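Local coordinates for protein putative alpha KG dependent 2,4-D dioxygenase (Burkholderia xenovorans, PDB 5J92) that probably acts as an iron(II)- and 2-oxoglutarate-dependent dioxygenase of the TfdA family, oxidising a substrate that is not firmly established, at residues A[170-175]-A[235-240]; A[215-220]-A[239-244]; A[39-44]-A[64-69]; A[21-26]-A[252-257]; A[110-115]-A[185-190]. All coordinates share one frame; numbering follows the deposited sequence.

How the contacts relate
Contacts 1 and 2 are buried and share helix 231-245, which meets two strands of one four-stranded antiparallel sheet, and residues flanking them, through leucines and a cysteine; Lys-215 and Glu-170 form a salt bridge between them. Contacts 3 and 4, partly buried, lie at the six-stranded mixed sheet. Contact 3 combines an Ile-Phe touch with two acceptors served by one arginine, whereas contact 4 pairs a CH-pi contact with an arginine that works through water. Contact 5 is a surface contact, where a methionine lies over a phenylalanine ring. Contacts 1, 2 and 5 also border the second subunit, and there several charged side chains form salt bridges with it.

Contact 1: residues A[170-175]-A[235-240]; sequences EGLSCH and RDLLRE
Away from the side of helix 231-245 where Leu-237 and Leu-238 meet Leu-172 and Cys-174, the flat guanidinium of Arg-239 has the carboxylate of Asp-236 at its edge, in plane. The grip is side-on and converges on one oxygen: Arg-239 NE lies 3.0 Å and Arg-239 NH2 3.1 Å from Asp-236 OD1. Both nitrogens arrive from the same face of the carboxylate, NE standing 55° out of its plane, so the two flat groups are not coplanar. Arg-239 NH2 also reaches Glu-240 OE1 at 2.8 Å, somewhat tilted from the guanidinium plane. One arginine thus holds two acids of its own helix, and those acids form further salt bridges with Arg-119 and Arg-274 of the second subunit.

The contact itself is apolar. Leu-172 and Leu-237 reach for each other tip to tip, with CD1 of Leu-172 3.6 Å from CD2 of Leu-237. In Leu-237, CG is anti to the backbone N (chi1 175°), which sends its branch out to this meeting. The compact thiol of Cys-174 suits the neighbouring place, its SG lying 3.9 Å from CD2 of Leu-238.

Leu-172 precedes strand 173-176 and Cys-174 lies within it; that strand runs between strands 201-208 and 223-226 in a four-stranded antiparallel sheet. Helix 231-245 packs on this sheet, while Leu-237 also meets Leu-165 and Val-168 of helix 163-169.

Contact 2: residues A[215-220]-A[239-244]; sequences KSLYLS and RELTEF
Helix 231-245 packs against edge strand 215-217 of the four-stranded antiparallel sheet, and against the turn after it, by setting Leu-241 against Leu-217 and Leu-219. The side chains of Leu-219 and Leu-241 cross at about a right angle, with CD2 of Leu-219 4.0 Å from CB of Leu-241. The other branch of Leu-219 lies on the helix backbone: its CD1 is 3.6 Å from Leu-241 O and 4.0 Å from CA of Thr-242. In Leu-219, CG is anti to the carbonyl carbon (chi1 -58°), which carries both methyls to the helix. Leu-217 adds a looser touch, CD1 to Leu-241 CD2 at 4.2 Å.

Between the two leucines Tyr-218 centres an inverse gamma turn, closed by a weak bond from Leu-219 N to Leu-217 O, an arrangement consistent with both leucines turning their branched ends to the same helix. Thr-242 suits the margin because its OG1 is hydrogen-bonded back to Leu-238 O. The side chain of Leu-219 is about 9 Å from that of the iron ligand His-122.

Contact 3: residues A[39-44]-A[64-69]; sequences VEIEQA and LAFAAG
Gly-69 O accepts a hydrogen bond from Arg-298 NH2, while NH1 of the same arginine forms a salt bridge with Glu-42 OE1, so that one guanidinium from the C-terminal part of the chain serves an acceptor from each segment. The shared arginine is consistent with the two acceptors lying near each other, Glu-42 OE2 being 4.4 Å from Gly-69 O. A glutamate suits this place because its extended chain (chi2 -179°) carries the carboxylate out from helix 35-47 toward the carbonyl of Gly-69.

One apolar touch accompanies this polar link. Ile-41 and Phe-66 come from opposite directions, and the methyl CD1 of Ile-41 stops 4.2 Å from CE1 of Phe-66, at the edge of the ring and near its plane. In Phe-66, CG is anti to the backbone N (chi1 170°), which brings the end of the side chain nearer to Ile-41 than its first bond would suggest. The long branch of isoleucine and the wide, flat ring of phenylalanine let apolar ends meet between two helices whose backbones stay apart.

Helices 35-47 and 60-67 thus touch through side-chain ends beside the mixed sheet: Ile-41 rests on Leu-51 and Phe-53 of strand 50-53, and Phe-66 on Leu-261 of strand 261-265.

Contact 4: residues A[21-26]-A[252-257]; sequences AARIHG and YSHEWS
Tyr-252 offers one ring face to the methyl group of Ala-21, a CH-pi contact in which Ala-21 CB lies 3.7 Å from the ring centroid and 24° off its normal. CB leans toward one side of the ring, coming within 3.4 Å of Tyr-252 CE2, and a residue as small as alanine lets strand 21-25 come this near. The backbone N of His-254 lies over the opposite face. Tyr-252 OH is hydrogen-bonded to His-254 ND1 at 2.7 Å, and either atom could be the donor.

The chain of Arg-23, extended from CG to NE, reaches across to this segment, and at His-254 the imidazole approaches its guanidinium obliquely, the planes 35° apart, with CE1 3.9 Å from Arg-23 NH2. In this family the core is a double-stranded beta-helix; here strand 21-25, in the mixed sheet, faces strand 251-254 of the three-stranded sheet that also carries the iron ligand His-271. His-254 NE2 is bonded to Asp-260, so both ring nitrogens have partners.

Glu-255 contributes its backbone O, which receives two waters; both accept from Arg-23 NH2, one at 2.8 Å from that nitrogen. One face of the Trp-256 ring has His-254 CD2 over its centre. Ser-257 OG donates to the nearer of these waters, while a third water, in the guanidinium plane like the other two, joins Arg-23 NH1 (2.7 Å from its O) to Tyr-252 OH.

Contact 5: residues A[110-115]-A[185-190]; sequences RRRMNN and AGFYDA
Phe-187 spreads one face of its ring over Met-113 of helix 110-117. The methylene CG of Met-113 sits almost exactly above the ring centre, 3.5 Å from the centroid and 3° off the normal, a CH-pi contact. The sulfur follows over the same face, SD 4.3 Å from the centroid, making a Met-aromatic contact. In Met-113, CG is anti to the backbone N (chi1 -180°) and the chain runs extended through chi2, bending only at chi3, which lays CB, CG and SD in turn across the ring; an unbranched, polarisable chain suits such a flat partner. The packing is close at the helix backbone too, where Phe-187 CZ is 3.4 Å from Met-113 CA.

Phe-187 follows helix 178-184, which ends in a Schellman motif at Gly-186; glycine readily adopts the positive phi needed there. Arg-112 stands at the margin, with Phe-187 CE1 over one face of its guanidinium, 4.0 Å from NH1. Its charge is met by Glu-233 of the second subunit, whose Pro-232 also packs on Phe-187.

Contact 1: residues A[170-175]-A[235-240]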
# COMPACT_ATOMS: atom_id res chain seq x y z
N GLU A 170 -21.78 -1.16 1.29
CA GLU A 170 -22.94 -1.72 1.97
C GLU A 170 -23.45 -2.98 1.27
O GLU A 170 -23.83 -2.93 0.10
CB GLU A 170 -24.05 -0.66 2.04
CG GLU A 170 -24.94 -0.76 3.26
CD GLU A 170 -24.14 -0.67 4.56
OE1 GLU A 170 -24.59 -1.27 5.57
OE2 GLU A 170 -23.07 -0.01 4.60
N GLY A 171 -23.45 -4.10 1.99
CA GLY A 171 -23.99 -5.35 1.49
C GLY A 171 -23.06 -6.17 0.62
O GLY A 171 -23.46 -7.23 0.13
N LEU A 172 -21.83 -5.73 0.42
CA LEU A 172 -20.91 -6.50 -0.40
C LEU A 172 -20.33 -7.67 0.38
O LEU A 172 -20.23 -7.66 1.61
CB LEU A 172 -19.77 -5.61 -0.91
CG LEU A 172 -20.08 -4.45 -1.85
CD1 LEU A 172 -18.77 -3.82 -2.26
CD2 LEU A 172 -20.88 -4.91 -3.07
N SER A 173 -19.91 -8.69 -0.37
CA SER A 173 -19.12 -9.79 0.16
C SER A 173 -17.86 -9.91 -0.68
O SER A 173 -17.82 -9.51 -1.84
CB SER A 173 -19.90 -11.12 0.17
OG SER A 173 -20.96 -11.05 1.11
N CYS A 174 -16.82 -10.48 -0.07
CA CYS A 174 -15.52 -10.59 -0.71
C CYS A 174 -15.05 -12.04 -0.71
O CYS A 174 -15.47 -12.84 0.12
CB CYS A 174 -14.46 -9.76 0.00
SG CYS A 174 -14.71 -8.00 -0.15
N HIS A 175 -14.15 -12.33 -1.65
CA HIS A 175 -13.45 -13.61 -1.71
C HIS A 175 -12.18 -13.54 -0.86
O HIS A 175 -11.43 -12.57 -0.97
CB HIS A 175 -13.07 -13.94 -3.16
CG HIS A 175 -14.23 -14.11 -4.09
ND1 HIS A 175 -14.97 -15.27 -4.14
CD2 HIS A 175 -14.74 -13.31 -5.06
CE1 HIS A 175 -15.89 -15.17 -5.08
NE2 HIS A 175 -15.78 -13.99 -5.65
N ARG A 235 -10.77 -5.69 -7.04
CA ARG A 235 -9.41 -5.44 -6.57
C ARG A 235 -9.17 -3.96 -6.34
O ARG A 235 -8.53 -3.56 -5.36
CB ARG A 235 -8.41 -5.98 -7.59
CG ARG A 235 -8.44 -7.49 -7.69
CD ARG A 235 -7.22 -8.00 -8.39
NE ARG A 235 -7.18 -9.45 -8.33
CZ ARG A 235 -6.52 -10.12 -7.39
NH1 ARG A 235 -5.87 -9.46 -6.44
NH2 ARG A 235 -6.52 -11.45 -7.40
N ASP A 236 -9.68 -3.11 -7.23
CA ASP A 236 -9.45 -1.68 -7.07
C ASP A 236 -10.20 -1.13 -5.85
O ASP A 236 -9.67 -0.27 -5.14
CB ASP A 236 -9.86 -0.93 -8.33
CG ASP A 236 -9.34 0.51 -8.33
OD1 ASP A 236 -8.10 0.71 -8.46
OD2 ASP A 236 -10.18 1.43 -8.17
N LEU A 237 -11.41 -1.63 -5.59
CA LEU A 237 -12.13 -1.20 -4.39
C LEU A 237 -11.37 -1.60 -3.14
O LEU A 237 -11.20 -0.80 -2.22
CB LEU A 237 -13.56 -1.76 -4.36
CG LEU A 237 -14.30 -1.44 -3.06
CD1 LEU A 237 -14.46 0.07 -2.88
CD2 LEU A 237 -15.69 -2.11 -3.01
N LEU A 238 -10.87 -2.84 -3.10
CA LEU A 238 -10.12 -3.28 -1.92
C LEU A 238 -8.81 -2.52 -1.78
O LEU A 238 -8.40 -2.23 -0.65
CB LEU A 238 -9.86 -4.79 -1.99
CG LEU A 238 -11.13 -5.65 -1.93
CD1 LEU A 238 -10.82 -7.16 -1.91
CD2 LEU A 238 -12.05 -5.24 -0.79
N ARG A 239 -8.16 -2.18 -2.90
CA ARG A 239 -6.97 -1.35 -2.84
C ARG A 239 -7.28 0.00 -2.21
O ARG A 239 -6.56 0.47 -1.32
CB ARG A 239 -6.40 -1.14 -4.25
CG ARG A 239 -5.19 -0.19 -4.31
CD ARG A 239 -5.01 0.45 -5.69
NE ARG A 239 -6.23 1.12 -6.17
CZ ARG A 239 -6.68 2.28 -5.69
NH1 ARG A 239 -6.00 2.90 -4.73
NH2 ARG A 239 -7.80 2.81 -6.17
N GLU A 240 -8.36 0.65 -2.66
CA GLU A 240 -8.71 1.97 -2.14
C GLU A 240 -9.06 1.89 -0.66
O GLU A 240 -8.64 2.75 0.12
CB GLU A 240 -9.85 2.56 -2.96
CG GLU A 240 -10.19 4.00 -2.62
CD GLU A 240 -9.22 5.02 -3.22
OE1 GLU A 240 -8.38 4.62 -4.07
OE2 GLU A 240 -9.30 6.22 -2.86

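Contact 2: residues A[215-220]-A[239-244]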
# COMPACT_ATOMS: atom_id res chain seq x y z
N LYS A 215 -19.98 -1.29 13.53
CA LYS A 215 -19.73 -1.72 12.17
C LYS A 215 -18.26 -1.54 11.82
O LYS A 215 -17.58 -0.63 12.32
CB LYS A 215 -20.59 -0.94 11.18
CG LYS A 215 -22.08 -1.31 11.18
CD LYS A 215 -22.68 -0.79 9.89
CE LYS A 215 -24.05 -1.32 9.57
NZ LYS A 215 -24.46 -0.71 8.27
N SER A 216 -17.76 -2.40 10.94
CA SER A 216 -16.35 -2.37 10.57
C SER A 216 -16.16 -3.03 9.21
O SER A 216 -16.99 -3.81 8.75
CB SER A 216 -15.48 -3.08 11.63
OG SER A 216 -15.71 -4.49 11.63
N LEU A 217 -15.02 -2.71 8.58
CA LEU A 217 -14.64 -3.30 7.31
C LEU A 217 -13.85 -4.60 7.52
O LEU A 217 -12.90 -4.63 8.30
CB LEU A 217 -13.80 -2.31 6.49
CG LEU A 217 -14.48 -1.03 6.00
CD1 LEU A 217 -13.50 -0.01 5.39
CD2 LEU A 217 -15.57 -1.40 4.99
N TYR A 218 -14.24 -5.66 6.81
CA TYR A 218 -13.51 -6.92 6.89
C TYR A 218 -12.38 -6.93 5.86
O TYR A 218 -12.35 -7.72 4.92
CB TYR A 218 -14.45 -8.11 6.68
CG TYR A 218 -13.92 -9.40 7.25
CD1 TYR A 218 -12.63 -9.49 7.75
CD2 TYR A 218 -14.73 -10.53 7.32
CE1 TYR A 218 -12.15 -10.66 8.30
CE2 TYR A 218 -14.26 -11.71 7.87
CZ TYR A 218 -12.97 -11.77 8.36
OH TYR A 218 -12.49 -12.95 8.91
N LEU A 219 -11.39 -6.07 6.10
CA LEU A 219 -10.24 -6.01 5.21
C LEU A 219 -9.20 -7.04 5.64
O LEU A 219 -9.10 -7.40 6.82
CB LEU A 219 -9.62 -4.61 5.21
CG LEU A 219 -10.58 -3.48 4.80
CD1 LEU A 219 -9.83 -2.15 4.72
CD2 LEU A 219 -11.26 -3.79 3.48
N SER A 220 -8.42 -7.52 4.67
CA SER A 220 -7.34 -8.44 4.95
C SER A 220 -6.56 -8.65 3.67
O SER A 220 -7.14 -8.65 2.58
CB SER A 220 -7.87 -9.80 5.47
OG SER A 220 -6.81 -10.64 5.87
N ARG A 239 -8.16 -2.18 -2.90
CA ARG A 239 -6.97 -1.35 -2.84
C ARG A 239 -7.28 0.00 -2.21
O ARG A 239 -6.56 0.47 -1.32
CB ARG A 239 -6.40 -1.14 -4.25
CG ARG A 239 -5.19 -0.19 -4.31
CD ARG A 239 -5.01 0.45 -5.69
NE ARG A 239 -6.23 1.12 -6.17
CZ ARG A 239 -6.68 2.28 -5.69
NH1 ARG A 239 -6.00 2.90 -4.73
NH2 ARG A 239 -7.80 2.81 -6.17
N GLU A 240 -8.36 0.65 -2.66
CA GLU A 240 -8.71 1.97 -2.14
C GLU A 240 -9.06 1.89 -0.66
O GLU A 240 -8.64 2.75 0.12
CB GLU A 240 -9.85 2.56 -2.96
CG GLU A 240 -10.19 4.00 -2.62
CD GLU A 240 -9.22 5.02 -3.22
OE1 GLU A 240 -8.38 4.62 -4.07
OE2 GLU A 240 -9.30 6.22 -2.86
N LEU A 241 -9.84 0.88 -0.26
CA LEU A 241 -10.22 0.73 1.14
C LEU A 241 -9.01 0.45 2.02
O LEU A 241 -8.90 0.99 3.13
CB LEU A 241 -11.26 -0.39 1.30
CG LEU A 241 -12.62 -0.12 0.65
CD1 LEU A 241 -13.53 -1.36 0.69
CD2 LEU A 241 -13.29 1.05 1.30
N THR A 242 -8.09 -0.40 1.56
CA THR A 242 -6.94 -0.77 2.38
C THR A 242 -6.00 0.42 2.59
O THR A 242 -5.50 0.62 3.70
CB THR A 242 -6.19 -1.93 1.75
OG1 THR A 242 -7.09 -3.04 1.65
CG2 THR A 242 -5.01 -2.32 2.61
N GLU A 243 -5.77 1.22 1.55
CA GLU A 243 -4.97 2.42 1.73
C GLU A 243 -5.66 3.36 2.70
O GLU A 243 -5.02 3.90 3.62
CB GLU A 243 -4.72 3.13 0.40
CG GLU A 243 -3.96 4.47 0.58
CD GLU A 243 -3.72 5.23 -0.72
OE1 GLU A 243 -4.01 4.68 -1.80
OE2 GLU A 243 -3.20 6.37 -0.66
N PHE A 244 -6.97 3.54 2.54
CA PHE A 244 -7.70 4.45 3.42
C PHE A 244 -7.64 3.98 4.87
O PHE A 244 -7.31 4.76 5.77
CB PHE A 244 -9.16 4.57 2.95
CG PHE A 244 -9.99 5.44 3.85
CD1 PHE A 244 -9.98 6.82 3.69
CD2 PHE A 244 -10.73 4.89 4.88
CE1 PHE A 244 -10.73 7.65 4.54
CE2 PHE A 244 -11.47 5.70 5.74
CZ PHE A 244 -11.47 7.08 5.57

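Contact 3: residues A[39-44]-A[64-69]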
# COMPACT_ATOMS: atom_id res chain seq x y z
N VAL A 39 -15.76 -11.86 31.59
CA VAL A 39 -16.76 -10.99 30.99
C VAL A 39 -16.27 -9.55 30.93
O VAL A 39 -16.40 -8.88 29.90
CB VAL A 39 -18.09 -11.11 31.76
CG1 VAL A 39 -19.08 -10.06 31.26
CG2 VAL A 39 -18.67 -12.51 31.59
N GLU A 40 -15.71 -9.05 32.04
CA GLU A 40 -15.21 -7.67 32.05
C GLU A 40 -14.17 -7.45 30.95
O GLU A 40 -14.21 -6.44 30.25
CB GLU A 40 -14.61 -7.33 33.41
CG GLU A 40 -15.62 -7.01 34.50
CD GLU A 40 -14.99 -6.75 35.86
OE1 GLU A 40 -13.95 -7.37 36.18
OE2 GLU A 40 -15.53 -5.91 36.61
N ILE A 41 -13.25 -8.41 30.77
CA ILE A 41 -12.25 -8.28 29.71
C ILE A 41 -12.94 -8.25 28.35
O ILE A 41 -12.60 -7.43 27.49
CB ILE A 41 -11.21 -9.42 29.81
CG1 ILE A 41 -10.39 -9.26 31.11
CG2 ILE A 41 -10.30 -9.41 28.61
CD1 ILE A 41 -9.38 -10.34 31.34
N GLU A 42 -13.92 -9.14 28.13
CA GLU A 42 -14.67 -9.09 26.88
C GLU A 42 -15.28 -7.71 26.66
O GLU A 42 -15.15 -7.13 25.58
CB GLU A 42 -15.76 -10.18 26.87
CG GLU A 42 -15.17 -11.58 26.82
CD GLU A 42 -16.21 -12.69 26.80
OE1 GLU A 42 -17.32 -12.51 27.36
OE2 GLU A 42 -15.91 -13.76 26.24
N GLN A 43 -15.91 -7.15 27.69
CA GLN A 43 -16.50 -5.83 27.54
C GLN A 43 -15.44 -4.78 27.23
O GLN A 43 -15.63 -3.93 26.36
CB GLN A 43 -17.28 -5.46 28.80
CG GLN A 43 -18.50 -6.33 29.04
CD GLN A 43 -19.48 -6.33 27.87
OE1 GLN A 43 -19.83 -7.38 27.34
NE2 GLN A 43 -19.92 -5.14 27.46
N ALA A 44 -14.29 -4.85 27.92
CA ALA A 44 -13.21 -3.92 27.63
C ALA A 44 -12.72 -4.05 26.19
O ALA A 44 -12.36 -3.05 25.57
CB ALA A 44 -12.05 -4.12 28.62
N LEU A 64 -2.38 -20.69 27.17
CA LEU A 64 -3.47 -21.37 26.49
C LEU A 64 -4.72 -21.39 27.35
O LEU A 64 -5.84 -21.23 26.84
CB LEU A 64 -3.06 -22.79 26.11
CG LEU A 64 -2.08 -22.89 24.94
CD1 LEU A 64 -1.67 -24.33 24.73
CD2 LEU A 64 -2.71 -22.32 23.68
N ALA A 65 -4.57 -21.60 28.66
CA ALA A 65 -5.72 -21.63 29.55
C ALA A 65 -6.42 -20.27 29.59
O ALA A 65 -7.66 -20.20 29.60
CB ALA A 65 -5.30 -22.05 30.95
N PHE A 66 -5.65 -19.19 29.60
CA PHE A 66 -6.24 -17.85 29.56
C PHE A 66 -6.99 -17.64 28.25
O PHE A 66 -8.15 -17.21 28.24
CB PHE A 66 -5.15 -16.80 29.76
CG PHE A 66 -5.61 -15.38 29.50
CD1 PHE A 66 -6.49 -14.75 30.36
CD2 PHE A 66 -5.14 -14.69 28.40
CE1 PHE A 66 -6.90 -13.45 30.12
CE2 PHE A 66 -5.55 -13.39 28.16
CZ PHE A 66 -6.44 -12.77 29.02
N ALA A 67 -6.34 -17.96 27.12
CA ALA A 67 -6.98 -17.79 25.82
C ALA A 67 -8.28 -18.58 25.73
O ALA A 67 -9.28 -18.07 25.19
CB ALA A 67 -6.01 -18.22 24.73
N ALA A 68 -8.31 -19.80 26.28
CA ALA A 68 -9.47 -20.67 26.17
C ALA A 68 -10.70 -20.12 26.89
O ALA A 68 -11.79 -20.67 26.71
CB ALA A 68 -9.14 -22.07 26.68
N GLY A 69 -10.55 -19.09 27.71
CA GLY A 69 -11.72 -18.47 28.31
C GLY A 69 -12.54 -17.62 27.35
O GLY A 69 -13.69 -17.29 27.68

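Contact 4: residues A[21-26]-A[252-257]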
# COMPACT_ATOMS: atom_id res chain seq x y z
N ALA A 21 -6.32 0.62 21.68
CA ALA A 21 -5.54 -0.23 22.57
C ALA A 21 -5.57 0.32 23.99
O ALA A 21 -5.60 1.53 24.21
CB ALA A 21 -4.08 -0.34 22.10
N ALA A 22 -5.53 -0.60 24.95
CA ALA A 22 -5.46 -0.24 26.36
C ALA A 22 -4.70 -1.31 27.12
O ALA A 22 -4.79 -2.50 26.81
CB ALA A 22 -6.85 -0.08 26.97
N ARG A 23 -4.00 -0.87 28.16
CA ARG A 23 -3.39 -1.77 29.12
C ARG A 23 -4.38 -2.10 30.24
O ARG A 23 -5.21 -1.26 30.63
CB ARG A 23 -2.12 -1.16 29.73
CG ARG A 23 -0.93 -1.18 28.76
CD ARG A 23 0.36 -0.63 29.38
NE ARG A 23 1.51 -0.88 28.51
CZ ARG A 23 1.80 -0.16 27.43
NH1 ARG A 23 1.05 0.89 27.10
NH2 ARG A 23 2.86 -0.47 26.69
N ILE A 24 -4.29 -3.32 30.73
CA ILE A 24 -5.10 -3.76 31.85
C ILE A 24 -4.13 -4.20 32.93
O ILE A 24 -3.40 -5.19 32.76
CB ILE A 24 -6.05 -4.90 31.46
CG1 ILE A 24 -7.11 -4.35 30.51
CG2 ILE A 24 -6.71 -5.45 32.70
CD1 ILE A 24 -7.98 -5.39 29.91
N HIS A 25 -4.06 -3.43 34.00
CA HIS A 25 -3.12 -3.65 35.07
C HIS A 25 -3.76 -4.49 36.15
O HIS A 25 -4.98 -4.66 36.18
CB HIS A 25 -2.66 -2.32 35.68
CG HIS A 25 -2.05 -1.38 34.69
ND1 HIS A 25 -0.78 -1.55 34.19
CD2 HIS A 25 -2.53 -0.25 34.13
CE1 HIS A 25 -0.51 -0.57 33.35
NE2 HIS A 25 -1.56 0.23 33.29
N GLY A 26 -2.93 -5.02 37.04
CA GLY A 26 -3.42 -5.61 38.27
C GLY A 26 -3.94 -7.02 38.15
O GLY A 26 -4.57 -7.50 39.10
N TYR A 252 -2.56 2.00 15.51
CA TYR A 252 -1.77 2.01 16.74
C TYR A 252 -0.57 1.09 16.54
O TYR A 252 -0.72 -0.07 16.15
CB TYR A 252 -2.61 1.54 17.94
CG TYR A 252 -1.80 1.14 19.17
CD1 TYR A 252 -1.13 2.10 19.92
CD2 TYR A 252 -1.70 -0.19 19.57
CE1 TYR A 252 -0.40 1.74 21.04
CE2 TYR A 252 -0.95 -0.56 20.69
CZ TYR A 252 -0.31 0.41 21.42
OH TYR A 252 0.44 0.08 22.53
N SER A 253 0.62 1.61 16.80
CA SER A 253 1.87 0.85 16.70
C SER A 253 2.33 0.45 18.10
O SER A 253 2.61 1.32 18.94
CB SER A 253 2.94 1.69 15.98
OG SER A 253 4.13 0.94 15.79
N HIS A 254 2.37 -0.84 18.37
CA HIS A 254 2.70 -1.30 19.71
C HIS A 254 4.21 -1.49 19.85
O HIS A 254 4.79 -2.37 19.19
CB HIS A 254 1.97 -2.59 20.07
CG HIS A 254 2.20 -3.01 21.49
ND1 HIS A 254 1.71 -2.29 22.56
CD2 HIS A 254 2.90 -4.04 22.01
CE1 HIS A 254 2.08 -2.89 23.68
NE2 HIS A 254 2.81 -3.95 23.37
N GLU A 255 4.83 -0.68 20.71
CA GLU A 255 6.22 -0.89 21.11
C GLU A 255 6.26 -1.95 22.20
O GLU A 255 5.76 -1.72 23.31
CB GLU A 255 6.86 0.42 21.59
CG GLU A 255 7.03 1.47 20.51
CD GLU A 255 8.10 1.11 19.50
OE1 GLU A 255 8.91 0.20 19.77
OE2 GLU A 255 8.13 1.74 18.42
N TRP A 256 6.84 -3.10 21.89
CA TRP A 256 6.80 -4.24 22.78
C TRP A 256 7.66 -4.03 24.02
O TRP A 256 8.73 -3.42 23.97
CB TRP A 256 7.26 -5.50 22.05
CG TRP A 256 6.21 -6.05 21.16
CD1 TRP A 256 6.03 -5.80 19.83
CD2 TRP A 256 5.19 -6.97 21.55
NE1 TRP A 256 4.94 -6.52 19.36
CE2 TRP A 256 4.42 -7.25 20.40
CE3 TRP A 256 4.85 -7.59 22.76
CZ2 TRP A 256 3.31 -8.10 20.43
CZ3 TRP A 256 3.77 -8.46 22.78
CH2 TRP A 256 3.01 -8.70 21.61
N SER A 257 7.19 -4.57 25.14
CA SER A 257 7.99 -4.74 26.34
C SER A 257 8.05 -6.22 26.66
O SER A 257 7.13 -6.98 26.32
CB SER A 257 7.40 -3.98 27.54
OG SER A 257 7.41 -2.58 27.33
O HOH W 1 4.91 -2.23 26.15
O HOH W 2 4.14 0.54 24.13
O HOH W 3 1.54 1.87 24.60

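Contact 5: residues A[110-115]-A[185-190]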
# COMPACT_ATOMS: atom_id res chain seq x y z
N ARG A 110 8.20 -22.88 6.67
CA ARG A 110 7.00 -22.11 6.96
C ARG A 110 7.26 -20.98 7.94
O ARG A 110 6.42 -20.07 8.04
CB ARG A 110 5.90 -23.02 7.50
N ARG A 111 8.41 -20.97 8.62
CA ARG A 111 8.73 -19.82 9.46
C ARG A 111 9.06 -18.62 8.60
O ARG A 111 8.61 -17.50 8.87
CB ARG A 111 9.88 -20.15 10.40
N ARG A 112 9.85 -18.84 7.54
CA ARG A 112 10.17 -17.79 6.59
C ARG A 112 8.90 -17.24 5.94
O ARG A 112 8.73 -16.02 5.83
CB ARG A 112 11.11 -18.34 5.52
CG ARG A 112 11.37 -17.42 4.34
CD ARG A 112 12.44 -18.04 3.43
NE ARG A 112 12.53 -17.39 2.13
CZ ARG A 112 12.11 -17.93 0.99
NH1 ARG A 112 11.56 -19.14 1.00
NH2 ARG A 112 12.23 -17.28 -0.15
N MET A 113 8.00 -18.12 5.52
CA MET A 113 6.80 -17.65 4.85
C MET A 113 5.91 -16.86 5.80
O MET A 113 5.43 -15.77 5.45
CB MET A 113 6.02 -18.82 4.25
CG MET A 113 4.77 -18.34 3.55
SD MET A 113 3.86 -19.70 2.81
CE MET A 113 3.33 -20.55 4.30
N ASN A 114 5.68 -17.40 6.99
CA ASN A 114 4.82 -16.70 7.94
C ASN A 114 5.42 -15.36 8.34
O ASN A 114 4.70 -14.37 8.49
CB ASN A 114 4.58 -17.56 9.18
CG ASN A 114 3.80 -18.80 8.85
OD1 ASN A 114 3.13 -18.87 7.82
ND2 ASN A 114 3.90 -19.81 9.71
N ASN A 115 6.74 -15.30 8.47
CA ASN A 115 7.38 -14.05 8.87
C ASN A 115 7.13 -12.95 7.84
O ASN A 115 6.77 -11.82 8.20
CB ASN A 115 8.87 -14.28 9.10
CG ASN A 115 9.60 -13.02 9.52
OD1 ASN A 115 9.36 -12.48 10.60
ND2 ASN A 115 10.50 -12.54 8.67
N ALA A 185 2.69 -12.61 -2.24
CA ALA A 185 3.93 -12.42 -1.48
C ALA A 185 5.09 -13.22 -2.06
O ALA A 185 6.19 -13.20 -1.49
CB ALA A 185 3.72 -12.80 -0.02
N GLY A 186 4.88 -13.93 -3.17
CA GLY A 186 5.94 -14.67 -3.83
C GLY A 186 6.05 -16.13 -3.46
O GLY A 186 7.08 -16.75 -3.77
N PHE A 187 5.05 -16.70 -2.80
CA PHE A 187 5.05 -18.10 -2.39
C PHE A 187 4.05 -18.87 -3.24
O PHE A 187 2.85 -18.58 -3.20
CB PHE A 187 4.71 -18.26 -0.91
CG PHE A 187 5.72 -17.66 0.03
CD1 PHE A 187 6.83 -18.39 0.42
CD2 PHE A 187 5.55 -16.38 0.54
CE1 PHE A 187 7.77 -17.84 1.28
CE2 PHE A 187 6.47 -15.84 1.41
CZ PHE A 187 7.58 -16.56 1.77
N TYR A 188 4.54 -19.84 -4.00
CA TYR A 188 3.71 -20.58 -4.94
C TYR A 188 3.68 -22.07 -4.65
O TYR A 188 2.90 -22.78 -5.29
CB TYR A 188 4.20 -20.35 -6.37
CG TYR A 188 4.40 -18.90 -6.73
CD1 TYR A 188 3.33 -18.13 -7.17
CD2 TYR A 188 5.65 -18.30 -6.62
CE1 TYR A 188 3.50 -16.79 -7.49
CE2 TYR A 188 5.84 -16.96 -6.94
CZ TYR A 188 4.75 -16.21 -7.38
OH TYR A 188 4.90 -14.89 -7.71
N ASP A 189 4.44 -22.54 -3.67
CA ASP A 189 4.56 -23.96 -3.40
C ASP A 189 3.52 -24.34 -2.35
O ASP A 189 3.53 -23.79 -1.24
CB ASP A 189 5.96 -24.31 -2.92
N ALA A 190 2.60 -25.23 -2.72
CA ALA A 190 1.63 -25.74 -1.78
C ALA A 190 1.15 -27.11 -2.25
O ALA A 190 0.83 -27.28 -3.43
CB ALA A 190 0.44 -24.79 -1.62